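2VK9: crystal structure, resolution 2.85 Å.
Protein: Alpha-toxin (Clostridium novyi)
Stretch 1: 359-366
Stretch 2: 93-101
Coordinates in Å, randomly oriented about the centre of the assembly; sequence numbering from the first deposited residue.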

# COMPACT_ATOMS: atom_id res chain seq x y z
N PRO A 359 3.66 -9.92 -21.83
CA PRO A 359 3.15 -10.87 -20.85
C PRO A 359 4.00 -10.85 -19.59
O PRO A 359 5.16 -10.44 -19.65
CB PRO A 359 3.31 -12.21 -21.56
CG PRO A 359 4.47 -12.02 -22.45
CD PRO A 359 4.44 -10.59 -22.89
N LEU A 360 3.45 -11.28 -18.46
CA LEU A 360 4.22 -11.31 -17.21
C LEU A 360 5.40 -12.28 -17.29
O LEU A 360 6.49 -11.98 -16.80
CB LEU A 360 3.34 -11.66 -16.02
CG LEU A 360 2.46 -10.56 -15.45
CD1 LEU A 360 1.43 -11.15 -14.51
CD2 LEU A 360 3.31 -9.55 -14.73
N GLY A 361 5.15 -13.44 -17.91
CA GLY A 361 6.14 -14.50 -18.02
C GLY A 361 6.60 -15.06 -16.69
O GLY A 361 5.85 -15.06 -15.70
N ASP A 362 7.83 -15.56 -16.68
CA ASP A 362 8.47 -16.08 -15.48
C ASP A 362 9.21 -14.93 -14.84
O ASP A 362 10.06 -14.31 -15.48
CB ASP A 362 9.48 -17.17 -15.84
CG ASP A 362 8.87 -18.24 -16.74
OD1 ASP A 362 7.71 -18.63 -16.49
OD2 ASP A 362 9.57 -18.69 -17.69
N ILE A 363 8.89 -14.64 -13.58
CA ILE A 363 9.53 -13.54 -12.87
C ILE A 363 10.54 -14.08 -11.86
O ILE A 363 10.15 -14.64 -10.84
CB ILE A 363 8.49 -12.65 -12.14
CG1 ILE A 363 7.42 -12.16 -13.13
CG2 ILE A 363 9.17 -11.50 -11.40
CD1 ILE A 363 6.13 -11.69 -12.49
N LYS A 364 11.84 -13.90 -12.14
CA LYS A 364 12.88 -14.29 -11.17
C LYS A 364 12.75 -13.48 -9.87
O LYS A 364 12.66 -12.26 -9.91
CB LYS A 364 14.30 -14.11 -11.73
CG LYS A 364 14.54 -14.53 -13.16
CD LYS A 364 14.64 -16.02 -13.35
CE LYS A 364 14.97 -16.34 -14.82
NZ LYS A 364 14.50 -17.71 -15.26
N ILE A 365 12.75 -14.15 -8.74
CA ILE A 365 12.63 -13.44 -7.47
C ILE A 365 13.36 -14.15 -6.35
O ILE A 365 13.24 -15.37 -6.18
CB ILE A 365 11.15 -13.17 -7.09
CG1 ILE A 365 11.08 -12.32 -5.82
CG2 ILE A 365 10.40 -14.46 -6.88
CD1 ILE A 365 9.78 -11.57 -5.64
N SER A 366 14.14 -13.39 -5.59
CA SER A 366 14.86 -13.93 -4.45
C SER A 366 13.90 -14.17 -3.30
O SER A 366 12.98 -13.37 -3.08
CB SER A 366 15.97 -12.96 -4.04
OG SER A 366 16.71 -13.49 -2.95
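Stretch 2 93-101: STIASKNLS

Stretch 2 lies alongside stretch 1, largely extended, running broadly the other way: the end-to-end directions from L360 to I365 and from T94 to L100 differ by 136°, so the two segments diverge from a strictly antiparallel course. Their CA atoms are nearest at K364 and I95, 4.4 Å apart, and this pair forms a single beta bridge. From T94 to A96 the backbone of stretch 2 is extended (phi/psi -148/130, -127/159 and -72/143); K98 turns away from this conformation at -88/63, and a regular strand begins at N99.

Two backbone hydrogen bonds frame the bridge. I365 N donates to T94 O at 3.1 Å, and A96 N donates to I363 O at 3.0 Å, with N-H...O angles of 157° and 153°. Each carbonyl also receives a CA-H...O contact: K364 CA lies 3.2 Å from T94 O, and I95 CA lies 3.2 Å from I363 O. T94 O and I363 O are thus used in the same way. The pairing is extended at one end by a side chain, since T94, in the p rotamer, turns its hydroxyl back so that OG1 donates to I365 O at 2.8 Å. The amide and carbonyl of I365 are therefore both satisfied by the same residue.

At the carbonyl of A96 the direct backbone pairing gives way to water. One water accepts from I363 N at 2.7 Å and donates to A96 O at 2.9 Å, so that the amide and carbonyl of I363 are both tied to A96, one through solvent and the other directly. Further along, a salt bridge joins the stretches: K98 NZ donates to D362 OD1 at 2.7 Å. The lysine reaches this partner with chi2, chi3 and chi4 all t, its extended side chain bringing the ammonium close although its CA-to-CB bond points sideways. K98 NZ is also hydrogen-bonded elsewhere in the structure.

Apolar contacts fill in around these polar links. A96 points its CB toward stretch 1, where it meets I365 CG2 at 4.0 Å and, more loosely, I363 CB at 4.5 Å. I95 is exposed, and its CG2 packs against D362 CB at 4.0 Å and K364 CD at 4.2 Å, covering the aliphatic parts of two charged residues. At the far end L360 and L100, both buried and directed toward the opposing stretch, touch at 4.3 Å between L360 CD1 and L100 CD1.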

# COMPACT_ATOMS: atom_id res chain seq x y z
N SER A 93 17.40 -19.13 -11.12
CA SER A 93 16.55 -20.32 -11.15
C SER A 93 15.52 -20.41 -9.99
O SER A 93 15.38 -21.45 -9.35
CB SER A 93 17.41 -21.59 -11.24
OG SER A 93 17.96 -21.93 -9.98
N THR A 94 14.84 -19.31 -9.72
CA THR A 94 13.69 -19.30 -8.81
C THR A 94 12.72 -18.23 -9.30
O THR A 94 13.12 -17.10 -9.57
CB THR A 94 14.05 -19.00 -7.32
OG1 THR A 94 14.48 -17.64 -7.16
CG2 THR A 94 15.13 -19.95 -6.80
N ILE A 95 11.46 -18.61 -9.43
CA ILE A 95 10.43 -17.72 -9.96
C ILE A 95 9.22 -17.58 -9.04
O ILE A 95 8.98 -18.44 -8.17
CB ILE A 95 9.99 -18.16 -11.37
CG1 ILE A 95 9.36 -19.54 -11.33
CG2 ILE A 95 11.18 -18.12 -12.33
CD1 ILE A 95 8.56 -19.87 -12.54
N ALA A 96 8.47 -16.50 -9.21
CA ALA A 96 7.27 -16.25 -8.44
C ALA A 96 6.18 -17.20 -8.88
O ALA A 96 6.08 -17.53 -10.06
CB ALA A 96 6.82 -14.85 -8.64
N SER A 97 5.37 -17.66 -7.93
CA SER A 97 4.21 -18.49 -8.24
C SER A 97 3.37 -17.82 -9.32
O SER A 97 3.27 -16.59 -9.36
CB SER A 97 3.34 -18.73 -7.00
OG SER A 97 4.08 -19.38 -5.98
N LYS A 98 2.77 -18.62 -10.20
CA LYS A 98 1.95 -18.07 -11.27
C LYS A 98 0.51 -17.86 -10.85
O LYS A 98 -0.43 -18.47 -11.36
CB LYS A 98 2.11 -18.89 -12.55
CG LYS A 98 3.47 -18.61 -13.15
CD LYS A 98 3.64 -19.21 -14.48
CE LYS A 98 5.03 -18.91 -14.98
NZ LYS A 98 5.10 -19.21 -16.43
N ASN A 99 0.38 -16.98 -9.87
CA ASN A 99 -0.88 -16.49 -9.40
C ASN A 99 -0.91 -15.01 -9.64
O ASN A 99 0.05 -14.31 -9.35
CB ASN A 99 -1.01 -16.76 -7.91
CG ASN A 99 -1.06 -18.23 -7.61
OD1 ASN A 99 -1.75 -19.00 -8.29
ND2 ASN A 99 -0.33 -18.64 -6.58
N LEU A 100 -2.02 -14.53 -10.21
CA LEU A 100 -2.23 -13.10 -10.34
C LEU A 100 -3.51 -12.77 -9.61
O LEU A 100 -4.56 -13.34 -9.90
CB LEU A 100 -2.33 -12.72 -11.81
CG LEU A 100 -2.69 -11.28 -12.20
CD1 LEU A 100 -1.66 -10.30 -11.66
CD2 LEU A 100 -2.80 -11.17 -13.70
N SER A 101 -3.44 -11.86 -8.64
CA SER A 101 -4.60 -11.58 -7.81
C SER A 101 -5.02 -10.14 -7.88
O SER A 101 -4.19 -9.25 -7.92
CB SER A 101 -4.33 -11.97 -6.37
OG SER A 101 -4.13 -13.37 -6.25
O HOH W 1 6.85 -15.91 -12.29